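Local atomic coordinates of antigen MTB48, Mycobacterial protein (Mycobacterium smegmatis, PDB entry 4WJ1), a protein that is secreted as EspB by the mycobacterial ESX-1 type VII secretion system and is probably involved in DNA conjugation, at least in the recipient strain. Residues Y46-A51 and S273-I278; E68-A73 and A193-R198; D225-N230 and E263-A268; R238-T243 and Q252-M257. All coordinates share one frame; numbering follows the deposited sequence.

Contact 1 (Y46-A51 and S273-I278); sequences YSKLMA and SQIQEI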
loop_
_atom_site.group_PDB
_atom_site.type_symbol
_atom_site.label_atom_id
_atom_site.label_comp_id
_atom_site.label_asym_id
_atom_site.label_seq_id
_atom_site.Cartn_x
_atom_site.Cartn_y
_atom_site.Cartn_z
ATOM N N TYR A 46 15.816 -5.369 5.955
ATOM C CA TYR A 46 14.933 -4.477 6.698
ATOM C C TYR A 46 14.655 -3.148 5.994
ATOM O O TYR A 46 13.510 -2.725 5.881
ATOM C CB TYR A 46 15.519 -4.182 8.064
ATOM C CG TYR A 46 14.786 -3.120 8.818
ATOM C CD1 TYR A 46 13.581 -3.407 9.476
ATOM C CD2 TYR A 46 15.301 -1.834 8.907
ATOM C CE1 TYR A 46 12.907 -2.430 10.194
ATOM C CE2 TYR A 46 14.633 -0.847 9.602
ATOM C CZ TYR A 46 13.444 -1.150 10.251
ATOM O OH TYR A 46 12.793 -0.160 10.943
ATOM N N SER A 47 15.707 -2.478 5.552
ATOM C CA SER A 47 15.545 -1.164 4.980
ATOM C C SER A 47 14.769 -1.273 3.666
ATOM O O SER A 47 14.072 -0.333 3.270
ATOM C CB SER A 47 16.899 -0.494 4.766
ATOM O OG SER A 47 17.654 -1.209 3.811
ATOM N N LYS A 48 14.870 -2.427 3.008
ATOM C CA LYS A 48 14.095 -2.678 1.788
ATOM C C LYS A 48 12.615 -2.774 2.113
ATOM O O LYS A 48 11.796 -2.097 1.496
ATOM C CB LYS A 48 14.567 -3.957 1.086
ATOM C CG LYS A 48 15.955 -3.814 0.484
ATOM C CD LYS A 48 16.364 -4.996 -0.372
ATOM C CE LYS A 48 17.755 -4.763 -0.954
ATOM N NZ LYS A 48 18.180 -5.849 -1.874
ATOM N N LEU A 49 12.271 -3.604 3.093
ATOM C CA LEU A 49 10.878 -3.754 3.475
ATOM C C LEU A 49 10.285 -2.437 3.943
ATOM O O LEU A 49 9.136 -2.140 3.646
ATOM C CB LEU A 49 10.720 -4.803 4.563
ATOM C CG LEU A 49 10.980 -6.228 4.097
ATOM C CD1 LEU A 49 11.077 -7.174 5.303
ATOM C CD2 LEU A 49 9.894 -6.680 3.145
HETATM N N MSE A 50 11.062 -1.649 4.679
HETATM C CA MSE A 50 10.565 -0.366 5.150
HETATM C C MSE A 50 10.321 0.563 3.955
HETATM O O MSE A 50 9.370 1.344 3.939
HETATM C CB MSE A 50 11.545 0.277 6.133
HETATM C CG MSE A 50 11.712 -0.454 7.457
HETATM SE SE MSE A 50 10.031 -0.957 8.348
HETATM C CE MSE A 50 9.986 -2.805 7.711
ATOM N N ALA A 51 11.185 0.471 2.955
ATOM C CA ALA A 51 11.087 1.350 1.799
ATOM C C ALA A 51 9.829 1.011 1.001
ATOM O O ALA A 51 9.101 1.894 0.571
ATOM C CB ALA A 51 12.326 1.241 0.928
ATOM N N SER A 273 16.937 -14.650 2.710
ATOM C CA SER A 273 16.168 -13.465 3.065
ATOM C C SER A 273 16.087 -12.471 1.919
ATOM O O SER A 273 15.621 -11.356 2.116
ATOM C CB SER A 273 16.765 -12.777 4.295
ATOM O OG SER A 273 18.019 -12.188 3.985
ATOM N N GLN A 274 16.557 -12.858 0.735
ATOM C CA GLN A 274 16.442 -11.993 -0.439
ATOM C C GLN A 274 14.982 -11.727 -0.754
ATOM O O GLN A 274 14.184 -12.655 -0.851
ATOM C CB GLN A 274 17.115 -12.614 -1.660
ATOM C CG GLN A 274 18.612 -12.420 -1.725
ATOM C CD GLN A 274 19.218 -13.136 -2.911
ATOM O OE1 GLN A 274 19.844 -14.186 -2.757
ATOM N NE2 GLN A 274 19.031 -12.576 -4.111
ATOM N N ILE A 275 14.637 -10.456 -0.913
ATOM C CA ILE A 275 13.265 -10.065 -1.200
ATOM C C ILE A 275 13.209 -9.171 -2.425
ATOM O O ILE A 275 14.224 -8.604 -2.838
ATOM C CB ILE A 275 12.649 -9.322 -0.027
ATOM C CG1 ILE A 275 13.475 -8.070 0.259
ATOM C CG2 ILE A 275 12.594 -10.214 1.187
ATOM C CD1 ILE A 275 12.891 -7.212 1.329
ATOM N N GLN A 276 12.027 -9.036 -3.012
ATOM C CA GLN A 276 11.897 -8.192 -4.189
ATOM C C GLN A 276 11.143 -6.907 -3.870
ATOM O O GLN A 276 10.281 -6.873 -2.983
ATOM C CB GLN A 276 11.218 -8.943 -5.334
ATOM C CG GLN A 276 10.302 -10.083 -4.919
ATOM C CD GLN A 276 9.814 -10.896 -6.117
ATOM O OE1 GLN A 276 10.609 -11.546 -6.806
ATOM N NE2 GLN A 276 8.504 -10.854 -6.376
ATOM N N GLU A 277 11.506 -5.849 -4.587
ATOM C CA GLU A 277 10.901 -4.534 -4.443
ATOM C C GLU A 277 9.412 -4.584 -4.762
ATOM O O GLU A 277 8.991 -5.256 -5.698
ATOM C CB GLU A 277 11.607 -3.523 -5.358
ATOM C CG GLU A 277 11.157 -2.082 -5.165
ATOM C CD GLU A 277 11.829 -1.111 -6.126
ATOM O OE1 GLU A 277 12.745 -1.531 -6.875
ATOM O OE2 GLU A 277 11.429 0.074 -6.133
ATOM N N ILE A 278 8.621 -3.892 -3.954
ATOM C CA ILE A 278 7.201 -3.735 -4.204
ATOM C C ILE A 278 7.044 -2.431 -4.953
ATOM O O ILE A 278 7.345 -1.365 -4.410
ATOM C CB ILE A 278 6.372 -3.694 -2.901
ATOM C CG1 ILE A 278 6.716 -4.879 -1.994
ATOM C CG2 ILE A 278 4.891 -3.680 -3.207
ATOM C CD1 ILE A 278 6.328 -6.213 -2.585
HETATM O O HOH W 1 14.873 -6.065 -2.947
HETATM O O HOH W 2 17.015 -8.529 -0.585
#

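Contact 2 (E68-A73 and A193-R198); sequences ERIAAA and AEAQRR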
loop_
_atom_site.group_PDB
_atom_site.type_symbol
_atom_site.label_atom_id
_atom_site.label_comp_id
_atom_site.label_asym_id
_atom_site.label_seq_id
_atom_site.Cartn_x
_atom_site.Cartn_y
_atom_site.Cartn_z
ATOM N N GLU A 68 -11.368 11.419 -3.550
ATOM C CA GLU A 68 -11.894 12.760 -3.334
ATOM C C GLU A 68 -12.149 13.485 -4.649
ATOM O O GLU A 68 -13.054 14.302 -4.728
ATOM C CB GLU A 68 -10.932 13.568 -2.471
ATOM C CG GLU A 68 -10.768 12.999 -1.075
ATOM C CD GLU A 68 -9.521 13.509 -0.392
ATOM O OE1 GLU A 68 -9.073 12.856 0.578
ATOM O OE2 GLU A 68 -8.997 14.559 -0.835
ATOM N N ARG A 69 -11.347 13.188 -5.669
ATOM C CA ARG A 69 -11.511 13.836 -6.962
ATOM C C ARG A 69 -12.765 13.327 -7.664
ATOM O O ARG A 69 -13.519 14.113 -8.239
ATOM C CB ARG A 69 -10.277 13.625 -7.841
ATOM C CG ARG A 69 -9.027 14.253 -7.260
ATOM C CD ARG A 69 -7.850 14.191 -8.212
ATOM N NE ARG A 69 -8.108 15.009 -9.385
ATOM C CZ ARG A 69 -8.394 14.525 -10.589
ATOM N NH1 ARG A 69 -8.440 13.213 -10.786
ATOM N NH2 ARG A 69 -8.619 15.356 -11.597
ATOM N N ILE A 70 -13.000 12.021 -7.592
ATOM C CA ILE A 70 -14.218 11.448 -8.138
ATOM C C ILE A 70 -15.425 12.048 -7.434
ATOM O O ILE A 70 -16.408 12.398 -8.079
ATOM C CB ILE A 70 -14.246 9.921 -8.008
ATOM C CG1 ILE A 70 -13.122 9.308 -8.844
ATOM C CG2 ILE A 70 -15.609 9.366 -8.426
ATOM C CD1 ILE A 70 -13.215 7.813 -8.960
ATOM N N ALA A 71 -15.338 12.198 -6.116
ATOM C CA ALA A 71 -16.429 12.810 -5.354
ATOM C C ALA A 71 -16.706 14.210 -5.866
ATOM O O ALA A 71 -17.849 14.604 -6.042
ATOM C CB ALA A 71 -16.104 12.864 -3.867
ATOM N N ALA A 72 -15.642 14.963 -6.094
ATOM C CA ALA A 72 -15.779 16.345 -6.488
ATOM C C ALA A 72 -16.359 16.427 -7.898
ATOM O O ALA A 72 -17.175 17.297 -8.193
ATOM C CB ALA A 72 -14.437 17.051 -6.408
ATOM N N ALA A 73 -15.940 15.502 -8.752
ATOM C CA ALA A 73 -16.421 15.443 -10.123
ATOM C C ALA A 73 -17.910 15.142 -10.119
ATOM O O ALA A 73 -18.679 15.751 -10.858
ATOM C CB ALA A 73 -15.663 14.401 -10.900
ATOM N N ALA A 193 -18.764 5.906 -13.831
ATOM C CA ALA A 193 -18.791 4.507 -13.424
ATOM C C ALA A 193 -17.498 3.810 -13.836
ATOM O O ALA A 193 -16.942 2.995 -13.096
ATOM C CB ALA A 193 -19.981 3.802 -14.016
ATOM N N GLU A 194 -17.013 4.155 -15.016
ATOM C CA GLU A 194 -15.765 3.606 -15.521
ATOM C C GLU A 194 -14.574 4.034 -14.654
ATOM O O GLU A 194 -13.688 3.232 -14.345
ATOM C CB GLU A 194 -15.561 4.030 -16.981
ATOM C CG GLU A 194 -14.371 3.373 -17.649
ATOM C CD GLU A 194 -14.440 1.852 -17.636
ATOM O OE1 GLU A 194 -15.560 1.299 -17.587
ATOM O OE2 GLU A 194 -13.367 1.207 -17.666
ATOM N N ALA A 195 -14.570 5.301 -14.253
ATOM C CA ALA A 195 -13.488 5.853 -13.462
ATOM C C ALA A 195 -13.488 5.158 -12.113
ATOM O O ALA A 195 -12.440 4.785 -11.572
ATOM C CB ALA A 195 -13.649 7.362 -13.302
ATOM N N GLN A 196 -14.691 4.955 -11.599
ATOM C CA GLN A 196 -14.871 4.295 -10.329
ATOM C C GLN A 196 -14.404 2.857 -10.403
ATOM O O GLN A 196 -13.760 2.359 -9.485
ATOM C CB GLN A 196 -16.321 4.355 -9.915
ATOM C CG GLN A 196 -16.772 5.725 -9.490
ATOM C CD GLN A 196 -18.248 5.730 -9.183
ATOM O OE1 GLN A 196 -18.769 4.757 -8.642
ATOM N NE2 GLN A 196 -18.939 6.801 -9.556
ATOM N N ARG A 197 -14.725 2.185 -11.498
ATOM C CA ARG A 197 -14.286 0.813 -11.666
ATOM C C ARG A 197 -12.763 0.744 -11.651
ATOM O O ARG A 197 -12.180 -0.180 -11.101
ATOM C CB ARG A 197 -14.828 0.220 -12.957
ATOM C CG ARG A 197 -14.538 -1.262 -13.089
ATOM C CD ARG A 197 -14.629 -1.732 -14.541
ATOM N NE ARG A 197 -13.733 -0.991 -15.433
ATOM C CZ ARG A 197 -12.403 -1.091 -15.425
ATOM N NH1 ARG A 197 -11.773 -1.893 -14.556
ATOM N NH2 ARG A 197 -11.695 -0.372 -16.290
ATOM N N ARG A 198 -12.120 1.739 -12.245
ATOM C CA ARG A 198 -10.670 1.769 -12.265
ATOM C C ARG A 198 -10.129 1.921 -10.862
ATOM O O ARG A 198 -9.213 1.200 -10.470
ATOM C CB ARG A 198 -10.157 2.901 -13.143
ATOM C CG ARG A 198 -10.413 2.682 -14.615
ATOM C CD ARG A 198 -9.577 3.609 -15.472
ATOM N NE ARG A 198 -10.077 3.618 -16.842
ATOM C CZ ARG A 198 -10.917 4.538 -17.297
ATOM N NH1 ARG A 198 -11.314 5.507 -16.471
ATOM N NH2 ARG A 198 -11.346 4.496 -18.562
#

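Contact 3 (D225-N230 and E263-A268); sequences DKLVAN and EDALEA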
loop_
_atom_site.group_PDB
_atom_site.type_symbol
_atom_site.label_atom_id
_atom_site.label_comp_id
_atom_site.label_asym_id
_atom_site.label_seq_id
_atom_site.Cartn_x
_atom_site.Cartn_y
_atom_site.Cartn_z
ATOM N N ASP A 225 14.411 -16.660 11.668
ATOM C CA ASP A 225 14.129 -17.811 12.519
ATOM C C ASP A 225 15.164 -18.908 12.294
ATOM O O ASP A 225 15.758 -19.433 13.241
ATOM C CB ASP A 225 12.726 -18.366 12.240
ATOM C CG ASP A 225 11.613 -17.534 12.883
ATOM O OD1 ASP A 225 11.905 -16.539 13.580
ATOM O OD2 ASP A 225 10.433 -17.887 12.693
ATOM N N LYS A 226 15.377 -19.246 11.031
ATOM C CA LYS A 226 16.335 -20.285 10.666
ATOM C C LYS A 226 17.760 -19.875 11.052
ATOM O O LYS A 226 18.578 -20.719 11.423
ATOM C CB LYS A 226 16.233 -20.575 9.171
ATOM C CG LYS A 226 16.950 -21.821 8.679
ATOM C CD LYS A 226 16.338 -22.280 7.351
ATOM C CE LYS A 226 17.401 -22.642 6.314
ATOM N NZ LYS A 226 16.931 -22.360 4.905
ATOM N N LEU A 227 18.052 -18.580 10.976
ATOM C CA LEU A 227 19.376 -18.088 11.325
ATOM C C LEU A 227 19.601 -18.294 12.821
ATOM O O LEU A 227 20.624 -18.816 13.251
ATOM C CB LEU A 227 19.525 -16.615 10.958
ATOM C CG LEU A 227 20.760 -15.962 11.573
ATOM C CD1 LEU A 227 22.025 -16.453 10.891
ATOM C CD2 LEU A 227 20.657 -14.453 11.544
ATOM N N VAL A 228 18.617 -17.901 13.614
ATOM C CA VAL A 228 18.708 -18.049 15.052
ATOM C C VAL A 228 18.835 -19.526 15.445
ATOM O O VAL A 228 19.607 -19.878 16.331
ATOM C CB VAL A 228 17.499 -17.410 15.729
ATOM C CG1 VAL A 228 17.429 -17.811 17.206
ATOM C CG2 VAL A 228 17.579 -15.905 15.570
ATOM N N ALA A 229 18.103 -20.380 14.743
ATOM C CA ALA A 229 18.106 -21.819 14.980
ATOM C C ALA A 229 19.427 -22.496 14.626
ATOM O O ALA A 229 19.893 -23.363 15.359
ATOM C CB ALA A 229 16.963 -22.475 14.201
ATOM N N ASN A 230 20.029 -22.119 13.504
ATOM C CA ASN A 230 21.229 -22.812 13.062
ATOM C C ASN A 230 22.533 -22.115 13.401
ATOM O O ASN A 230 23.595 -22.711 13.267
ATOM C CB ASN A 230 21.191 -23.040 11.553
ATOM C CG ASN A 230 20.032 -23.898 11.139
ATOM O OD1 ASN A 230 19.466 -24.622 11.962
ATOM N ND2 ASN A 230 19.655 -23.818 9.859
ATOM N N GLU A 263 29.417 -19.248 9.598
ATOM C CA GLU A 263 29.551 -18.841 8.217
ATOM C C GLU A 263 28.422 -19.411 7.377
ATOM O O GLU A 263 27.791 -18.690 6.595
ATOM C CB GLU A 263 30.901 -19.278 7.672
ATOM C CG GLU A 263 32.029 -18.449 8.217
ATOM C CD GLU A 263 33.371 -18.999 7.826
ATOM O OE1 GLU A 263 33.397 -20.048 7.136
ATOM O OE2 GLU A 263 34.392 -18.388 8.210
ATOM N N ASP A 264 28.155 -20.699 7.555
ATOM C CA ASP A 264 27.116 -21.356 6.779
ATOM C C ASP A 264 25.746 -20.767 7.088
ATOM O O ASP A 264 24.962 -20.523 6.177
ATOM C CB ASP A 264 27.125 -22.864 7.028
ATOM C CG ASP A 264 28.371 -23.539 6.468
ATOM O OD1 ASP A 264 29.129 -22.885 5.714
ATOM O OD2 ASP A 264 28.595 -24.727 6.778
ATOM N N ALA A 265 25.467 -20.504 8.359
ATOM C CA ALA A 265 24.178 -19.926 8.733
ATOM C C ALA A 265 23.996 -18.526 8.180
ATOM O O ALA A 265 22.900 -18.154 7.786
ATOM C CB ALA A 265 24.022 -19.896 10.232
ATOM N N LEU A 266 25.064 -17.740 8.168
ATOM C CA LEU A 266 24.963 -16.368 7.710
ATOM C C LEU A 266 24.789 -16.347 6.190
ATOM O O LEU A 266 24.036 -15.537 5.649
ATOM C CB LEU A 266 26.190 -15.571 8.142
ATOM C CG LEU A 266 26.246 -15.197 9.624
ATOM C CD1 LEU A 266 27.661 -14.859 10.040
ATOM C CD2 LEU A 266 25.310 -14.026 9.907
ATOM N N GLU A 267 25.477 -17.260 5.515
ATOM C CA GLU A 267 25.339 -17.421 4.079
ATOM C C GLU A 267 23.909 -17.805 3.730
ATOM O O GLU A 267 23.304 -17.229 2.836
ATOM C CB GLU A 267 26.323 -18.475 3.565
ATOM C CG GLU A 267 26.274 -18.720 2.058
ATOM C CD GLU A 267 27.457 -19.557 1.554
ATOM O OE1 GLU A 267 28.160 -20.185 2.387
ATOM O OE2 GLU A 267 27.688 -19.580 0.321
ATOM N N ALA A 268 23.361 -18.771 4.452
ATOM C CA ALA A 268 21.996 -19.213 4.211
ATOM C C ALA A 268 21.018 -18.081 4.491
ATOM O O ALA A 268 19.979 -17.960 3.844
ATOM C CB ALA A 268 21.670 -20.427 5.068
HETATM O O HOH W 3 17.163 -18.972 4.973
#

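Contact 4 (R238-T243 and Q252-M257); sequences REFEET and QNAWAM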
loop_
_atom_site.group_PDB
_atom_site.type_symbol
_atom_site.label_atom_id
_atom_site.label_comp_id
_atom_site.label_asym_id
_atom_site.label_seq_id
_atom_site.Cartn_x
_atom_site.Cartn_y
_atom_site.Cartn_z
ATOM N N ARG A 238 29.516 -18.938 25.823
ATOM C CA ARG A 238 29.786 -19.250 27.214
ATOM C C ARG A 238 30.265 -20.687 27.332
ATOM O O ARG A 238 31.272 -20.966 27.974
ATOM C CB ARG A 238 28.545 -19.034 28.083
ATOM C CG ARG A 238 28.665 -19.676 29.462
ATOM C CD ARG A 238 27.582 -19.217 30.423
ATOM N NE ARG A 238 27.905 -19.637 31.785
ATOM C CZ ARG A 238 27.474 -20.762 32.351
ATOM N NH1 ARG A 238 26.672 -21.580 31.676
ATOM N NH2 ARG A 238 27.838 -21.065 33.597
ATOM N N GLU A 239 29.535 -21.595 26.694
ATOM C CA GLU A 239 29.833 -23.013 26.781
ATOM C C GLU A 239 31.223 -23.320 26.242
ATOM O O GLU A 239 31.893 -24.229 26.732
ATOM C CB GLU A 239 28.777 -23.819 26.029
ATOM C CG GLU A 239 27.408 -23.797 26.662
ATOM C CD GLU A 239 26.358 -24.468 25.801
ATOM O OE1 GLU A 239 26.585 -24.607 24.577
ATOM O OE2 GLU A 239 25.304 -24.855 26.356
ATOM N N PHE A 240 31.668 -22.554 25.252
ATOM C CA PHE A 240 32.989 -22.778 24.685
ATOM C C PHE A 240 34.063 -22.502 25.718
ATOM O O PHE A 240 35.071 -23.199 25.774
ATOM C CB PHE A 240 33.211 -21.913 23.448
ATOM C CG PHE A 240 34.498 -22.202 22.740
ATOM C CD1 PHE A 240 34.618 -23.316 21.932
ATOM C CD2 PHE A 240 35.593 -21.368 22.891
ATOM C CE1 PHE A 240 35.808 -23.592 21.280
ATOM C CE2 PHE A 240 36.783 -21.635 22.243
ATOM C CZ PHE A 240 36.892 -22.748 21.434
ATOM N N GLU A 241 33.831 -21.493 26.551
ATOM C CA GLU A 241 34.784 -21.111 27.586
ATOM C C GLU A 241 34.734 -22.047 28.788
ATOM O O GLU A 241 35.765 -22.507 29.280
ATOM C CB GLU A 241 34.523 -19.672 28.037
ATOM C CG GLU A 241 35.681 -19.058 28.809
ATOM C CD GLU A 241 36.412 -17.992 28.009
ATOM O OE1 GLU A 241 36.198 -17.915 26.774
ATOM O OE2 GLU A 241 37.211 -17.243 28.617
ATOM N N GLU A 242 33.524 -22.333 29.251
ATOM C CA GLU A 242 33.336 -23.115 30.466
ATOM C C GLU A 242 33.571 -24.616 30.262
ATOM O O GLU A 242 33.679 -25.374 31.228
ATOM C CB GLU A 242 31.929 -22.878 31.022
ATOM C CG GLU A 242 31.891 -22.695 32.542
ATOM C CD GLU A 242 32.372 -21.314 32.978
ATOM O OE1 GLU A 242 32.098 -20.324 32.255
ATOM O OE2 GLU A 242 33.046 -21.230 34.033
ATOM N N THR A 243 33.661 -25.049 29.012
ATOM C CA THR A 243 33.870 -26.464 28.734
ATOM C C THR A 243 35.303 -26.872 29.043
ATOM O O THR A 243 36.254 -26.198 28.641
ATOM C CB THR A 243 33.545 -26.801 27.272
ATOM O OG1 THR A 243 32.151 -26.597 27.050
ATOM C CG2 THR A 243 33.867 -28.247 26.965
ATOM N N GLN A 252 40.431 -26.440 19.507
ATOM C CA GLN A 252 40.568 -25.678 18.266
ATOM C C GLN A 252 39.673 -26.229 17.168
ATOM O O GLN A 252 39.137 -25.468 16.366
ATOM C CB GLN A 252 42.026 -25.665 17.807
ATOM C CG GLN A 252 42.964 -24.960 18.784
ATOM C CD GLN A 252 42.649 -23.480 18.908
ATOM O OE1 GLN A 252 42.145 -22.865 17.967
ATOM N NE2 GLN A 252 42.927 -22.905 20.072
ATOM N N ASN A 253 39.503 -27.546 17.129
ATOM C CA ASN A 253 38.577 -28.150 16.176
ATOM C C ASN A 253 37.154 -27.685 16.459
ATOM O O ASN A 253 36.384 -27.405 15.537
ATOM C CB ASN A 253 38.663 -29.674 16.218
ATOM C CG ASN A 253 39.981 -30.193 15.659
ATOM O OD1 ASN A 253 40.570 -29.584 14.761
ATOM N ND2 ASN A 253 40.453 -31.321 16.192
ATOM N N ALA A 254 36.823 -27.586 17.744
ATOM C CA ALA A 254 35.543 -27.039 18.165
ATOM C C ALA A 254 35.358 -25.609 17.659
ATOM O O ALA A 254 34.299 -25.269 17.123
ATOM C CB ALA A 254 35.423 -27.077 19.650
ATOM N N TRP A 255 36.381 -24.774 17.832
ATOM C CA TRP A 255 36.284 -23.386 17.405
ATOM C C TRP A 255 36.016 -23.346 15.914
ATOM O O TRP A 255 35.140 -22.625 15.454
ATOM C CB TRP A 255 37.552 -22.590 17.741
ATOM C CG TRP A 255 37.386 -21.114 17.490
ATOM C CD1 TRP A 255 37.052 -20.152 18.409
ATOM C CD2 TRP A 255 37.520 -20.438 16.233
ATOM N NE1 TRP A 255 36.974 -18.917 17.796
ATOM C CE2 TRP A 255 37.259 -19.067 16.465
ATOM C CE3 TRP A 255 37.835 -20.855 14.932
ATOM C CZ2 TRP A 255 37.298 -18.113 15.436
ATOM C CZ3 TRP A 255 37.880 -19.904 13.909
ATOM C CH2 TRP A 255 37.609 -18.550 14.171
ATOM N N ALA A 256 36.766 -24.146 15.170
ATOM C CA ALA A 256 36.623 -24.213 13.726
ATOM C C ALA A 256 35.223 -24.649 13.315
ATOM O O ALA A 256 34.612 -24.043 12.425
ATOM C CB ALA A 256 37.651 -25.151 13.151
HETATM N N MSE A 257 34.716 -25.693 13.962
HETATM C CA MSE A 257 33.378 -26.195 13.665
HETATM C C MSE A 257 32.315 -25.132 13.880
HETATM O O MSE A 257 31.430 -24.950 13.044
HETATM C CB MSE A 257 33.052 -27.412 14.518
HETATM C CG MSE A 257 33.607 -28.689 13.974
HETATM SE SE MSE A 257 33.102 -30.141 15.142
HETATM C CE MSE A 257 31.179 -30.009 14.879
#

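Contact 1 (Y46-A51 and S273-I278)
Ile275 carries most of this contact: its side chain leaves the irregular chain 273-278 and sets its terminal methyl, CD1, against one turn of the helix at Lys48 and Leu49. CD1 lies 3.5 Å from Leu49 CG and equally close to Leu49 CD2, so the methyl settles on the branch point of the leucine and on one arm of its fork, with the two side chains running obliquely to each other. Roughly at right angles to this, the same methyl meets Lys48 CB at 3.7 Å. The first torsion of Ile275 explains this reach, for CG1 sits between the backbone N and the carbonyl carbon (chi1 60°) and CD1 continues outward in an extended arm.

Lys48 adds a polar layer beside the apolar one. Its chain is extended beyond CG and passes alongside Ile275 until NZ arrives opposite the isoleucine backbone, where two waters complete the link. One accepts from Lys48 NZ at 3.2 Å and from Ile275 N at 3.1 Å. The other donates to Ile275 O at 2.6 Å, while its bond to Lys48 NZ is weak. Both backbone polar atoms of Ile275 are thus served by water held near the ammonium group.

Just after helix 248-272 ends, the chain is in this way laid against the PE-region helix 40-96. Helix 187-230 adjoins the seam through Leu213, beside Leu49, and Glu216, whose carboxylate bonds to Gln276 N, while Met156 of helix 154-178 packs on Leu49.

Contact 2 (E68-A73 and A193-R198)
On the helix that presents Ala195 and Gln196 to Ile70, Glu194 OE2 is gripped by two nitrogens of Arg197, one turn further on. The guanidinium approaches side-on, NH2 at 2.7 Å from OE2 and well aligned (161° at the hydrogen), while NE makes a longer and more bent bond to the same oxygen. OE2 lies almost in the guanidinium plane, yet both nitrogens reach it from one face of the carboxylate. Arg198 contributes charge alone: its NH2 makes only a long ion pair with OE2, which stands well out of the guanidinium plane. This network decorates the helix without crossing to its partner.

The meeting itself is apolar and buried, and it joins the PE and PPE regions of EspB by laying helix 40-96 beside helix 187-230 in the elongated helical bundle. Ile70 spans the gap with two branches. CG2 touches Gln196 CG at 4.0 Å, the aliphatic part of the glutamine crossing it at a slant. CG1, anti to the carbonyl carbon (chi1 -64°), carries CD1 onward to the backbone, 4.1 Å from Ala195 O, with Ala195 CB a little farther off. Cys22 of helix 12-22 also packs on Ile70, and Lys18 of that helix touches Gln196.

Contact 3 (D225-N230 and E263-A268)
Leu227 lays one methyl, CD1, over the backbone and side chain of Ala265 on the neighbouring helix. The methyl rests 3.6 Å from Ala265 O and 4.0 Å from Ala265 CB, close to the main chain because alanine extends no further than its beta carbon. A second contact, looser at 4.2 Å, joins Leu227 CD1 to Leu266 CD2. Although the Leu266 CB is directed away from helix 225-230, its outer branch comes back far enough to flank the leucine. With CG anti to the backbone N (chi1 167°), Leu227 directs this arm across the gap.

Ala265 CB is met from a second quarter by the last turn of helix 187-230. Asn230 C lies 4.1 Å from it and Asn230 CB slightly farther, so that the small methyl sits in the corner formed by the leucine arm and the helix end. The alpha carbons of Leu227 and Ala265 are only 5.8 Å apart. Toward the solvent-facing rim, a water donates to Ala268 O at 3.2 Å and has a weaker bond from Lys226 NZ, a tenuous polar bridge alongside the apolar contact.

Leu39 covers both Leu227 and Leu266, Ile146 of helix 139-147 packs against Leu227, and His231, just beyond Asn230, touches Ala265. The two short helical segments run 9.2 Å apart with their directions at 176°, an almost exactly antiparallel pair. Antiparallel packing of long helices is the way the all-helical PPE domain of EspB is built, and here the nearest alpha carbons include that of Ala265.

Contact 4 (R238-T243 and Q252-M257)
Helix 234-242 and the start of helix 248-272 run in roughly opposite directions, and the closest alpha carbons of segments 238-243 and 252-257 belong to Phe240 and Trp255, 8.0 Å apart. That gap is filled chiefly by the Phe240 ring, swung out with CG anti to the backbone N (chi1 -174°). Its far end touches two successive residues. CE1 is 3.9 Å from Ala254 CB, which sits at the ring edge near its plane, and CZ is 3.8 Å from Trp255 CB.

The indole then turns its edge toward the phenyl face in an offset edge-to-face pair: the centroids of the Phe240 ring and the Trp255 five-membered ring are 5.7 Å apart and the planes stand at 69°. Phe240 CZ in turn lies at the indole edge, close to its plane, 4.0 Å from Trp255 CD1.

Further aromatic residues extend the cluster. Trp245, from the connecting loop, meets the Phe240 ring and bonds through NE1 to Phe240 O, while Trp139 stacks edge-to-face on Trp255. A short loop joining two antiparallel helices, with an aromatic edge-to-face pair between them, makes this a helical hairpin at one end of the PPE domain.

In the fold
The four contacts are strung along an elongated helical bundle rather than gathered round one site. Contacts 1 and 2 both use helix 40-96, with centres 32 Å apart, and each ties the PE region to the PPE region. Contact 2 and contact 3 share helix 187-230 but lie on opposite sides of the chain's centre, 50 Å between their centres. Contact 3 and contact 4 share helix 248-272 within the PPE region; their centres are 18 Å apart, and contact 4 is nested inside the loop closed by contact 3. The extremes, contacts 2 and 4, are separated by 67 Å centre to centre. Contact 1 encloses all the others along the chain.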